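Local atomic coordinates of mannan endo-1,4-beta-mannosidase (Mytilus edulis, PDB entry 2C0H), a protein that hydrolyses internal 1,4-beta-mannosidic linkages of mannans, galactomannans and glucomannans, cutting oligomers of four or more mannose units. Residues 194-197 / 198-202; 174-177 / 178-181; 119-122 / 123-127; 231-235 / 236-240; 143-146 / 147-151. The protein carries 3 engineered substitutions. All coordinates share one frame; numbering follows the deposited sequence.

Contact 1. Residues 194-197 / 198-202; sequences HLYS and AQEIG
S197 and E200 form a capping box at the start of helix 198-215, one of the helices around the TIM barrel of this family 5 glycoside hydrolase. S197 holds the N-cap position. Its OG accepts a bond from E200 N at 3.2 Å. In return, E200 OE1 accepts from S197 N at 2.9 Å, using its anti lone pair, the one turned away from the other carboxylate oxygen. S197 OG lies between its own N and carbonyl carbon (chi1 64°), which places it over the first helical turn. E200 CG runs past it, 3.4 Å from S197 OG. The main chain closes the same turn, with I201 N giving its hydrogen to S197 O at 3.2 Å. Beside the box, Y196 CB packs on I201 CG1 at 4.1 Å. The Y196 ring turns its edge to E200 OE1, with the ring and carboxylate planes 72° apart. Replacing E200 by an alanine would probably leave S197 N without its carboxylate acceptor and reduce the cap to the serine half. A water lies 2.6 Å from S197 OG and donates to Q199 OE1 at 3.1 Å.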
loop_
_atom_site.group_PDB
_atom_site.type_symbol
_atom_site.label_atom_id
_atom_site.label_comp_id
_atom_site.label_asym_id
_atom_site.label_seq_id
_atom_site.Cartn_x
_atom_site.Cartn_y
_atom_site.Cartn_z
ATOM N N HIS A 194 5.949 -0.849 21.150
ATOM C CA HIS A 194 5.062 -1.998 21.357
ATOM C C HIS A 194 3.690 -1.441 21.751
ATOM O O HIS A 194 3.299 -1.506 22.928
ATOM C CB HIS A 194 5.610 -2.931 22.444
ATOM C CG HIS A 194 6.876 -3.643 22.060
ATOM N ND1 HIS A 194 7.414 -4.673 22.802
ATOM C CD2 HIS A 194 7.695 -3.482 20.992
ATOM C CE1 HIS A 194 8.525 -5.100 22.220
ATOM N NE2 HIS A 194 8.716 -4.393 21.121
ATOM N N LEU A 195 2.963 -0.907 20.768
ATOM C CA LEU A 195 1.780 -0.067 21.032
ATOM C C LEU A 195 0.445 -0.779 20.893
ATOM O O LEU A 195 -0.434 -0.588 21.729
ATOM C CB LEU A 195 1.759 1.155 20.118
ATOM C CG LEU A 195 3.034 2.001 20.076
ATOM C CD1 LEU A 195 2.812 3.214 19.187
ATOM C CD2 LEU A 195 3.443 2.395 21.465
ATOM N N TYR A 196 0.292 -1.569 19.835
ATOM C CA TYR A 196 -1.018 -2.094 19.430
ATOM C C TYR A 196 -1.023 -3.608 19.341
ATOM O O TYR A 196 -0.057 -4.221 18.899
ATOM C CB TYR A 196 -1.451 -1.491 18.083
ATOM C CG TYR A 196 -1.333 0.016 18.061
ATOM C CD1 TYR A 196 -2.002 0.799 19.003
ATOM C CD2 TYR A 196 -0.532 0.664 17.145
ATOM C CE1 TYR A 196 -1.882 2.179 19.016
ATOM C CE2 TYR A 196 -0.399 2.037 17.154
ATOM C CZ TYR A 196 -1.081 2.800 18.092
ATOM O OH TYR A 196 -0.946 4.167 18.104
ATOM N N SER A 197 -2.117 -4.225 19.774
ATOM C CA SER A 197 -2.261 -5.658 19.613
ATOM C C SER A 197 -2.572 -6.007 18.159
ATOM O O SER A 197 -3.015 -5.160 17.393
ATOM C CB SER A 197 -3.381 -6.185 20.502
ATOM O OG SER A 197 -4.628 -5.644 20.129
ATOM N N ALA A 198 -2.347 -7.264 17.794
ATOM C CA ALA A 198 -2.733 -7.748 16.471
ATOM C C ALA A 198 -4.213 -7.502 16.197
ATOM O O ALA A 198 -4.578 -7.103 15.098
ATOM C CB ALA A 198 -2.410 -9.224 16.319
ATOM N N GLN A 199 -5.063 -7.718 17.201
ATOM C CA GLN A 199 -6.492 -7.456 17.029
ATOM C C GLN A 199 -6.826 -5.967 16.755
ATOM O O GLN A 199 -7.717 -5.652 15.960
ATOM C CB GLN A 199 -7.282 -7.989 18.223
ATOM C CG GLN A 199 -8.804 -7.843 18.054
ATOM C CD GLN A 199 -9.371 -6.546 18.625
ATOM O OE1 GLN A 199 -8.853 -5.999 19.604
ATOM N NE2 GLN A 199 -10.466 -6.066 18.031
ATOM N N GLU A 200 -6.119 -5.046 17.399
ATOM C CA GLU A 200 -6.345 -3.608 17.156
ATOM C C GLU A 200 -5.996 -3.195 15.723
ATOM O O GLU A 200 -6.740 -2.460 15.062
ATOM C CB GLU A 200 -5.560 -2.760 18.160
ATOM C CG GLU A 200 -6.201 -2.712 19.536
ATOM C CD GLU A 200 -5.359 -1.973 20.554
ATOM O OE1 GLU A 200 -4.139 -2.265 20.647
ATOM O OE2 GLU A 200 -5.918 -1.114 21.292
ATOM N N ILE A 201 -4.868 -3.692 15.230
ATOM C CA ILE A 201 -4.463 -3.428 13.859
ATOM C C ILE A 201 -5.477 -4.022 12.883
ATOM O O ILE A 201 -5.872 -3.377 11.915
ATOM C CB ILE A 201 -3.056 -3.979 13.599
ATOM C CG1 ILE A 201 -2.040 -3.127 14.361
ATOM C CG2 ILE A 201 -2.765 -4.025 12.098
ATOM C CD1 ILE A 201 -0.674 -3.733 14.487
ATOM N N GLY A 202 -5.902 -5.256 13.144
ATOM C CA GLY A 202 -6.902 -5.902 12.298
ATOM C C GLY A 202 -8.211 -5.137 12.216
ATOM O O GLY A 202 -8.810 -4.998 11.151
HETATM O O HOH W 1 -6.598 -6.326 21.657
#

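Contact 2. Residues 174-177 / 178-181; sequences SSEP and CFDT
E176, just before the 3-10 turn 177-179, reaches over the ring of F179. Its CB already touches the ring, 3.7 Å from F179 CD2. CG stands anti to the backbone N (chi1 176°), which brings it over one face of the ring. This is a CH-pi contact, with E176 CG 4.1 Å from the F179 centroid and 26° off the ring normal. C178 SG lies over the same face, also offset toward the rim, and E176 CG is 3.5 Å from it. The chain then bends at chi2 (64°). This carries the carboxylate back along C178, where E176 OE2 lies 3.4 Å from C178 SG. The backbone of E176 is gripped as well. Its O accepts from S174 OG at 3.0 Å and from F179 N at 3.1 Å, and the two donors come from opposite faces of the carbonyl plane. D180 N follows with a bond to P177 O. D180 OD1 closes the loop by accepting from S174 N at 3.1 Å, from above the carboxylate plane. The stretch belongs to the long loop between strand 155-162 and helix 198-215. E176, C178 and F179 all pack against helix 243-250, where C178 touches C245 without forming a disulfide in this structure. F179 also rests on Q199 of helix 198-215.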
loop_
_atom_site.group_PDB
_atom_site.type_symbol
_atom_site.label_atom_id
_atom_site.label_comp_id
_atom_site.label_asym_id
_atom_site.label_seq_id
_atom_site.Cartn_x
_atom_site.Cartn_y
_atom_site.Cartn_z
ATOM N N SER A 174 -2.074 -16.178 22.096
ATOM C CA SER A 174 -3.516 -16.022 21.905
ATOM C C SER A 174 -4.184 -17.368 21.667
ATOM O O SER A 174 -3.582 -18.269 21.085
ATOM C CB SER A 174 -3.804 -15.099 20.716
ATOM O OG SER A 174 -5.199 -15.002 20.453
ATOM N N SER A 175 -5.436 -17.482 22.114
ATOM C CA SER A 175 -6.287 -18.636 21.801
ATOM C C SER A 175 -6.738 -18.634 20.339
ATOM O O SER A 175 -7.064 -19.692 19.786
ATOM C CB SER A 175 -7.515 -18.655 22.717
ATOM O OG SER A 175 -7.125 -18.759 24.076
ATOM N N GLU A 176 -6.773 -17.449 19.724
ATOM C CA GLU A 176 -6.993 -17.309 18.287
ATOM C C GLU A 176 -5.621 -17.298 17.624
ATOM O O GLU A 176 -4.848 -16.364 17.839
ATOM C CB GLU A 176 -7.746 -16.010 17.969
ATOM C CG GLU A 176 -7.944 -15.734 16.470
ATOM C CD GLU A 176 -8.818 -16.775 15.782
ATOM O OE1 GLU A 176 -9.903 -17.085 16.317
ATOM O OE2 GLU A 176 -8.428 -17.271 14.702
ATOM N N PRO A 177 -5.302 -18.335 16.829
ATOM C CA PRO A 177 -3.983 -18.424 16.201
ATOM C C PRO A 177 -3.530 -17.194 15.416
ATOM O O PRO A 177 -2.358 -16.830 15.499
ATOM C CB PRO A 177 -4.124 -19.630 15.261
ATOM C CG PRO A 177 -5.144 -20.468 15.886
ATOM C CD PRO A 177 -6.131 -19.509 16.497
ATOM N N CYS A 178 -4.429 -16.556 14.672
ATOM C CA CYS A 178 -4.021 -15.425 13.826
ATOM C C CYS A 178 -3.670 -14.163 14.623
ATOM O O CYS A 178 -3.025 -13.263 14.078
ATOM C CB CYS A 178 -5.069 -15.117 12.751
ATOM S SG CYS A 178 -6.717 -14.716 13.368
ATOM N N PHE A 179 -4.079 -14.089 15.893
ATOM C CA PHE A 179 -3.675 -12.977 16.771
ATOM C C PHE A 179 -2.421 -13.273 17.597
ATOM O O PHE A 179 -1.939 -12.395 18.313
ATOM C CB PHE A 179 -4.798 -12.571 17.731
ATOM C CG PHE A 179 -6.076 -12.143 17.055
ATOM C CD1 PHE A 179 -6.070 -11.521 15.808
ATOM C CD2 PHE A 179 -7.290 -12.329 17.694
ATOM C CE1 PHE A 179 -7.257 -11.131 15.207
ATOM C CE2 PHE A 179 -8.479 -11.929 17.103
ATOM C CZ PHE A 179 -8.464 -11.339 15.860
ATOM N N ASP A 180 -1.900 -14.492 17.503
ATOM C CA ASP A 180 -0.718 -14.907 18.255
ATOM C C ASP A 180 0.506 -14.297 17.574
ATOM O O ASP A 180 0.665 -14.441 16.365
ATOM C CB ASP A 180 -0.637 -16.446 18.272
ATOM C CG ASP A 180 0.389 -16.987 19.261
ATOM O OD1 ASP A 180 -0.015 -17.617 20.269
ATOM O OD2 ASP A 180 1.603 -16.820 19.022
ATOM N N THR A 181 1.360 -13.606 18.326
ATOM C CA THR A 181 2.533 -12.960 17.731
ATOM C C THR A 181 3.857 -13.524 18.260
ATOM O O THR A 181 4.894 -12.866 18.148
ATOM C CB THR A 181 2.498 -11.422 17.922
ATOM O OG1 THR A 181 2.486 -11.102 19.318
ATOM C CG2 THR A 181 1.270 -10.816 17.259
#

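Contact 3. Residues 119-122 / 123-127; sequences STHY and RLNGL
T120, H121 and Y122 give their carbonyl oxygens to the backbone bonds that start helix 121-129. R123 N bonds to T120 O at 3.0 Å, N125 N to H121 O at 2.8 Å and G126 N to Y122 O at 3.1 Å. A water bridges Y122 O and N125 OD1, donating to both. Among the packing contacts, Y122 and R123 lie side by side and point the same way. R123 CG sits over the Y122 ring face, 4.0 Å from the centroid, in a CH-pi contact. Y122 CG lies between its own N and carbonyl carbon (chi1 67°), which folds the ring back along the arginine. T120 CG2 lies over one face of the R123 guanidinium, 3.9 Å from NH1. The H121 ring packs by its CD2 on N125 CB at 4.0 Å. Polar ends are held from outside: R123 NH1 by G70 O, T120 OG1 by E69 O, H121 ND1 by E69 OE1, and H121 NE2 and N125 ND2 by Y196 OH. This is the first turn of a short helix in the loop after barrel strand 106-113. The L124 side chain is about 9 Å from that of N162, a probable substrate-binding residue.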
loop_
_atom_site.group_PDB
_atom_site.type_symbol
_atom_site.label_atom_id
_atom_site.label_comp_id
_atom_site.label_asym_id
_atom_site.label_seq_id
_atom_site.Cartn_x
_atom_site.Cartn_y
_atom_site.Cartn_z
ATOM N N SER A 119 5.816 13.558 16.189
ATOM C CA SER A 119 5.140 14.447 17.145
ATOM C C SER A 119 3.624 14.558 17.023
ATOM O O SER A 119 2.968 14.982 17.984
ATOM C CB SER A 119 5.744 15.857 17.098
ATOM O OG SER A 119 5.505 16.487 15.858
ATOM N N THR A 120 3.057 14.187 15.879
ATOM C CA THR A 120 1.596 14.177 15.769
ATOM C C THR A 120 1.031 12.758 15.856
ATOM O O THR A 120 -0.124 12.533 15.497
ATOM C CB THR A 120 1.088 14.883 14.486
ATOM O OG1 THR A 120 1.396 14.094 13.324
ATOM C CG2 THR A 120 1.717 16.251 14.341
ATOM N N HIS A 121 1.819 11.806 16.353
ATOM C CA HIS A 121 1.358 10.409 16.432
ATOM C C HIS A 121 0.069 10.256 17.217
ATOM O O HIS A 121 -0.722 9.364 16.917
ATOM C CB HIS A 121 2.389 9.445 17.023
ATOM C CG HIS A 121 1.942 8.019 16.962
ATOM N ND1 HIS A 121 1.861 7.329 15.773
ATOM C CD2 HIS A 121 1.467 7.183 17.916
ATOM C CE1 HIS A 121 1.389 6.116 16.001
ATOM N NE2 HIS A 121 1.139 6.002 17.292
ATOM N N TYR A 122 -0.130 11.088 18.228
ATOM C CA TYR A 122 -1.364 11.031 19.007
ATOM C C TYR A 122 -2.625 11.100 18.139
ATOM O O TYR A 122 -3.659 10.531 18.523
ATOM C CB TYR A 122 -1.407 12.142 20.058
ATOM C CG TYR A 122 -1.494 13.554 19.508
ATOM C CD1 TYR A 122 -2.725 14.196 19.348
ATOM C CD2 TYR A 122 -0.348 14.269 19.174
ATOM C CE1 TYR A 122 -2.809 15.484 18.844
ATOM C CE2 TYR A 122 -0.427 15.564 18.668
ATOM C CZ TYR A 122 -1.664 16.171 18.503
ATOM O OH TYR A 122 -1.752 17.452 18.006
ATOM N N ARG A 123 -2.560 11.795 17.000
ATOM C CA ARG A 123 -3.729 11.908 16.099
ATOM C C ARG A 123 -4.074 10.528 15.538
ATOM O O ARG A 123 -5.224 10.075 15.614
ATOM C CB ARG A 123 -3.497 12.932 14.973
ATOM C CG ARG A 123 -3.441 14.388 15.461
ATOM C CD ARG A 123 -3.034 15.378 14.368
ATOM N NE ARG A 123 -2.793 16.697 14.955
ATOM C CZ ARG A 123 -2.194 17.724 14.358
ATOM N NH1 ARG A 123 -1.741 17.645 13.113
ATOM N NH2 ARG A 123 -2.043 18.855 15.028
ATOM N N LEU A 124 -3.093 9.846 14.967
ATOM C CA LEU A 124 -3.309 8.491 14.475
ATOM C C LEU A 124 -3.643 7.512 15.607
ATOM O O LEU A 124 -4.498 6.643 15.460
ATOM C CB LEU A 124 -2.071 8.019 13.683
ATOM C CG LEU A 124 -2.053 6.581 13.183
ATOM C CD1 LEU A 124 -3.220 6.249 12.283
ATOM C CD2 LEU A 124 -0.750 6.340 12.429
ATOM N N ASN A 125 -2.968 7.645 16.747
ATOM C CA ASN A 125 -3.200 6.789 17.905
ATOM C C ASN A 125 -4.667 6.725 18.313
ATOM O O ASN A 125 -5.196 5.650 18.594
ATOM C CB ASN A 125 -2.362 7.246 19.100
ATOM C CG ASN A 125 -2.595 6.386 20.320
ATOM O OD1 ASN A 125 -3.290 6.788 21.252
ATOM N ND2 ASN A 125 -2.058 5.186 20.309
ATOM N N GLY A 126 -5.301 7.884 18.362
ATOM C CA GLY A 126 -6.717 7.947 18.700
ATOM C C GLY A 126 -7.582 7.121 17.780
ATOM O O GLY A 126 -8.525 6.460 18.220
ATOM N N LEU A 127 -7.292 7.181 16.485
ATOM C CA LEU A 127 -8.069 6.431 15.485
ATOM C C LEU A 127 -7.824 4.916 15.630
ATOM O O LEU A 127 -8.687 4.095 15.342
ATOM C CB LEU A 127 -7.700 6.896 14.064
ATOM C CG LEU A 127 -7.809 8.386 13.719
ATOM C CD1 LEU A 127 -7.477 8.652 12.252
ATOM C CD2 LEU A 127 -9.189 8.924 14.034
HETATM O O HOH W 2 -4.302 9.643 21.205
#

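Contact 4. Residues 231-235 / 236-240; sequences DTDAM and GFHNL
The F237 ring has M235 O over the centre of one face, 3.6 Å above the plane. T232 CG2 lies in plane at its edge, 3.9 Å from F237 CD2. M235 CB also touches the ring, 3.7 Å from F237 CE2. F237 is the last residue of a type I' beta turn, A234 to F237, and its ring folds back over the turn's own M235 carbonyl, at the tip of a hairpin-like loop after barrel strand 221-225. F237 N closes the turn on A234 O at 3.1 Å. G236 has backbone angles at which a CB would be jammed against M235 O, so glycine suits this place. The H238 ring meets D233 OD1 at its edge. The N239 amide and D231 carboxylate lie side by side, their planes 29° apart. N239 OD1 bonds to Y241 N. D233 ties the two limbs together. Its CG lies beside its own N (chi1 -69°), which turns the carboxylate back across the loop. D233 OD1 accepts from N239 N at 2.8 Å, from above the carboxylate plane, and a water links D233 OD2 to N239 ND2. T232 makes an ST turn: its OG1 accepts from A234 N at 3.0 Å and also bonds to F284 O. At the tip, a second water donates to D233 O at 2.9 Å and accepts from G236 N at 2.8 Å.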
loop_
_atom_site.group_PDB
_atom_site.type_symbol
_atom_site.label_atom_id
_atom_site.label_comp_id
_atom_site.label_asym_id
_atom_site.label_seq_id
_atom_site.Cartn_x
_atom_site.Cartn_y
_atom_site.Cartn_z
ATOM N N ASP A 231 2.283 -12.090 6.906
ATOM C CA ASP A 231 1.438 -12.095 5.692
ATOM C C ASP A 231 1.264 -13.486 5.054
ATOM O O ASP A 231 0.842 -13.582 3.900
ATOM C CB ASP A 231 1.991 -11.089 4.644
ATOM C CG ASP A 231 0.890 -10.417 3.813
ATOM O OD1 ASP A 231 0.158 -11.112 3.073
ATOM O OD2 ASP A 231 0.761 -9.171 3.866
ATOM N N THR A 232 1.552 -14.553 5.802
ATOM C CA THR A 232 1.323 -15.933 5.328
ATOM C C THR A 232 1.047 -16.885 6.487
ATOM O O THR A 232 1.611 -16.732 7.577
ATOM C CB THR A 232 2.515 -16.483 4.477
ATOM O OG1 THR A 232 2.196 -17.793 3.990
ATOM C CG2 THR A 232 3.804 -16.568 5.274
ATOM N N ASP A 233 0.185 -17.872 6.243
ATOM C CA ASP A 233 -0.061 -18.940 7.197
ATOM C C ASP A 233 0.846 -20.158 6.947
ATOM O O ASP A 233 0.769 -21.145 7.676
ATOM C CB ASP A 233 -1.538 -19.353 7.165
ATOM C CG ASP A 233 -2.468 -18.271 7.714
ATOM O OD1 ASP A 233 -2.120 -17.619 8.727
ATOM O OD2 ASP A 233 -3.577 -18.097 7.158
ATOM N N ALA A 234 1.689 -20.096 5.917
ATOM C CA ALA A 234 2.689 -21.133 5.660
ATOM C C ALA A 234 3.966 -20.901 6.476
ATOM O O ALA A 234 4.122 -19.866 7.122
ATOM C CB ALA A 234 3.008 -21.188 4.181
ATOM N N MET A 235 4.866 -21.887 6.457
ATOM C CA MET A 235 6.209 -21.770 7.044
ATOM C C MET A 235 6.244 -21.472 8.556
ATOM O O MET A 235 7.247 -20.967 9.073
ATOM C CB MET A 235 7.015 -20.702 6.280
ATOM C CG MET A 235 6.957 -20.828 4.765
ATOM S SD MET A 235 7.914 -19.548 3.917
ATOM C CE MET A 235 9.587 -20.089 4.227
ATOM N N GLY A 236 5.168 -21.791 9.275
ATOM C CA GLY A 236 5.105 -21.535 10.713
ATOM C C GLY A 236 4.759 -20.110 11.124
ATOM O O GLY A 236 4.914 -19.737 12.299
ATOM N N PHE A 237 4.277 -19.312 10.176
ATOM C CA PHE A 237 3.901 -17.924 10.442
ATOM C C PHE A 237 2.384 -17.788 10.447
ATOM O O PHE A 237 1.668 -18.780 10.315
ATOM C CB PHE A 237 4.528 -16.999 9.397
ATOM C CG PHE A 237 6.009 -17.198 9.219
ATOM C CD1 PHE A 237 6.842 -17.336 10.318
ATOM C CD2 PHE A 237 6.563 -17.222 7.950
ATOM C CE1 PHE A 237 8.210 -17.525 10.156
ATOM C CE2 PHE A 237 7.931 -17.405 7.782
ATOM C CZ PHE A 237 8.747 -17.547 8.883
ATOM N N HIS A 238 1.896 -16.565 10.637
ATOM C CA HIS A 238 0.461 -16.294 10.580
ATOM C C HIS A 238 0.176 -15.068 9.719
ATOM O O HIS A 238 0.934 -14.100 9.737
ATOM C CB HIS A 238 -0.102 -16.075 11.984
ATOM C CG HIS A 238 -0.061 -17.295 12.849
ATOM N ND1 HIS A 238 -0.761 -18.444 12.547
ATOM C CD2 HIS A 238 0.587 -17.543 14.011
ATOM C CE1 HIS A 238 -0.544 -19.348 13.487
ATOM N NE2 HIS A 238 0.274 -18.828 14.384
ATOM N N ASN A 239 -0.913 -15.111 8.955
ATOM C CA ASN A 239 -1.334 -13.979 8.126
ATOM C C ASN A 239 -2.317 -13.082 8.881
ATOM O O ASN A 239 -3.464 -13.446 9.050
ATOM C CB ASN A 239 -1.971 -14.484 6.817
ATOM C CG ASN A 239 -2.270 -13.366 5.802
ATOM O OD1 ASN A 239 -2.024 -12.178 6.027
ATOM N ND2 ASN A 239 -2.824 -13.768 4.661
ATOM N N LEU A 240 -1.855 -11.910 9.299
ATOM C CA LEU A 240 -2.706 -10.909 9.960
ATOM C C LEU A 240 -3.803 -10.321 9.078
ATOM O O LEU A 240 -4.744 -9.713 9.608
ATOM C CB LEU A 240 -1.860 -9.734 10.460
ATOM C CG LEU A 240 -0.813 -9.965 11.543
ATOM C CD1 LEU A 240 0.033 -8.715 11.762
ATOM C CD2 LEU A 240 -1.483 -10.368 12.840
HETATM O O HOH W 3 -3.403 -16.733 4.446
HETATM O O HOH W 4 2.688 -22.976 8.852
#

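Contact 5. Residues 143-146 / 147-151; sequences KPMA and NALKN
K143, P144 and M145 bond through their carbonyl oxygens to the next turn of helix 131-149. N147 N meets K143 O at 2.9 Å, nearly in line with the carbonyl. A148 N meets P144 O at 3.1 Å. L149 N meets M145 O at 3.2 Å, and this bond is less straight, with an N-H...O angle of 144°. P144 has no N-H for the turn before it, and the helix is kinked there. The apolar contact is M145 with L149. Their side chains slant across each other, and M145 CG is 4.1 Å from L149 CD1. Both rest on M93 of helix 89-102, and M145 reaches strand 61-68. The polar contact is on another side. K150 takes CG between its N and carbonyl carbon (chi1 65°), then runs extended, which brings its amine back beside N147. There K150 NZ donates to N147 OD1 at 2.9 Å, and it also bonds to V215 O. K150 CB packs on A146 O at 3.5 Å. A leucine in place of K150 would probably leave N147 OD1 and V215 O without the donor they share. K143 NZ has a salt bridge to E214. The chemistry is thus divided: M145 and L149 pack on helix 89-102, and M145 also on strand 61-68, while the two lysine amines tie this helix to the end of helix 198-215.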
loop_
_atom_site.group_PDB
_atom_site.type_symbol
_atom_site.label_atom_id
_atom_site.label_comp_id
_atom_site.label_asym_id
_atom_site.label_seq_id
_atom_site.Cartn_x
_atom_site.Cartn_y
_atom_site.Cartn_z
ATOM N N LYS A 143 -14.915 8.414 3.422
ATOM C CA LYS A 143 -16.016 8.210 2.482
ATOM C C LYS A 143 -16.154 9.348 1.447
ATOM O O LYS A 143 -16.266 9.075 0.246
ATOM C CB LYS A 143 -17.330 7.911 3.222
ATOM C CG LYS A 143 -17.390 6.521 3.769
ATOM C CD LYS A 143 -18.763 6.183 4.337
ATOM C CE LYS A 143 -18.851 4.745 4.717
ATOM N NZ LYS A 143 -20.183 4.431 5.349
ATOM N N PRO A 144 -16.163 10.624 1.886
ATOM C CA PRO A 144 -16.190 11.746 0.935
ATOM C C PRO A 144 -15.092 11.685 -0.131
ATOM O O PRO A 144 -15.358 11.925 -1.306
ATOM C CB PRO A 144 -16.029 12.972 1.845
ATOM C CG PRO A 144 -16.615 12.536 3.132
ATOM C CD PRO A 144 -16.264 11.092 3.280
ATOM N N MET A 145 -13.881 11.330 0.284
ATOM C CA MET A 145 -12.748 11.257 -0.616
ATOM C C MET A 145 -12.915 10.125 -1.631
ATOM O O MET A 145 -12.763 10.335 -2.842
ATOM C CB MET A 145 -11.476 11.059 0.201
ATOM C CG MET A 145 -10.205 11.240 -0.527
ATOM S SD MET A 145 -8.900 11.524 0.709
ATOM C CE MET A 145 -9.140 10.133 1.813
ATOM N N ALA A 146 -13.247 8.935 -1.142
ATOM C CA ALA A 146 -13.370 7.764 -2.006
ATOM C C ALA A 146 -14.543 7.926 -2.968
ATOM O O ALA A 146 -14.466 7.531 -4.127
ATOM C CB ALA A 146 -13.516 6.514 -1.193
ATOM N N ASN A 147 -15.627 8.533 -2.501
ATOM C CA ASN A 147 -16.783 8.739 -3.373
ATOM C C ASN A 147 -16.504 9.764 -4.483
ATOM O O ASN A 147 -16.890 9.578 -5.641
ATOM C CB ASN A 147 -17.980 9.183 -2.527
ATOM C CG ASN A 147 -19.288 9.044 -3.261
ATOM O OD1 ASN A 147 -19.630 7.963 -3.743
ATOM N ND2 ASN A 147 -20.023 10.135 -3.356
ATOM N N ALA A 148 -15.802 10.837 -4.143
ATOM C CA ALA A 148 -15.528 11.916 -5.080
ATOM C C ALA A 148 -14.586 11.491 -6.214
ATOM O O ALA A 148 -14.703 11.979 -7.330
ATOM C CB ALA A 148 -14.938 13.112 -4.346
ATOM N N LEU A 149 -13.637 10.616 -5.903
ATOM C CA LEU A 149 -12.573 10.233 -6.854
ATOM C C LEU A 149 -12.788 8.922 -7.609
ATOM O O LEU A 149 -11.990 8.567 -8.487
ATOM C CB LEU A 149 -11.244 10.167 -6.106
ATOM C CG LEU A 149 -10.835 11.495 -5.489
ATOM C CD1 LEU A 149 -9.610 11.322 -4.613
ATOM C CD2 LEU A 149 -10.574 12.557 -6.546
ATOM N N LYS A 150 -13.864 8.204 -7.314
ATOM C CA LYS A 150 -14.051 6.861 -7.868
ATOM C C LYS A 150 -14.191 6.765 -9.391
ATOM O O LYS A 150 -13.954 5.700 -9.951
ATOM C CB LYS A 150 -15.240 6.173 -7.206
ATOM C CG LYS A 150 -16.561 6.808 -7.473
ATOM C CD LYS A 150 -17.617 6.115 -6.668
ATOM C CE LYS A 150 -18.924 6.806 -6.819
ATOM N NZ LYS A 150 -19.981 6.120 -6.015
ATOM N N ASN A 151 -14.566 7.849 -10.063
ATOM C CA ASN A 151 -14.710 7.809 -11.525
ATOM C C ASN A 151 -13.469 8.314 -12.263
ATOM O O ASN A 151 -13.472 8.429 -13.490
ATOM C CB ASN A 151 -15.964 8.571 -11.968
ATOM C CG ASN A 151 -17.249 7.953 -11.427
ATOM O OD1 ASN A 151 -17.423 6.732 -11.433
ATOM N ND2 ASN A 151 -18.168 8.804 -10.961
#

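Overall arrangement
Contacts 1, 2 and 4 cluster on one side of the barrel and touch one another: A198 CB packs on F179 O and L240 CD2, and P177 O lies against H238 CD2. Contacts 1 and 2 share the loop that leads into helix 198-215. The Y196 hydroxyl ties contact 3 to contact 1. Contact 5 stands apart, across the chain's centre from contact 4. All five are partly buried: H121 and L124 are buried but Y122 exposed in contact 3, M145 and L149 buried but N147 exposed in contact 5. Contacts 1 and 3 begin helices, one by side-chain capping and one by backbone bonds. Contacts 2 and 4 are loops held by carboxylates. Contact 5, late in helix 131-149, packs apolar side chains on helix 89-102.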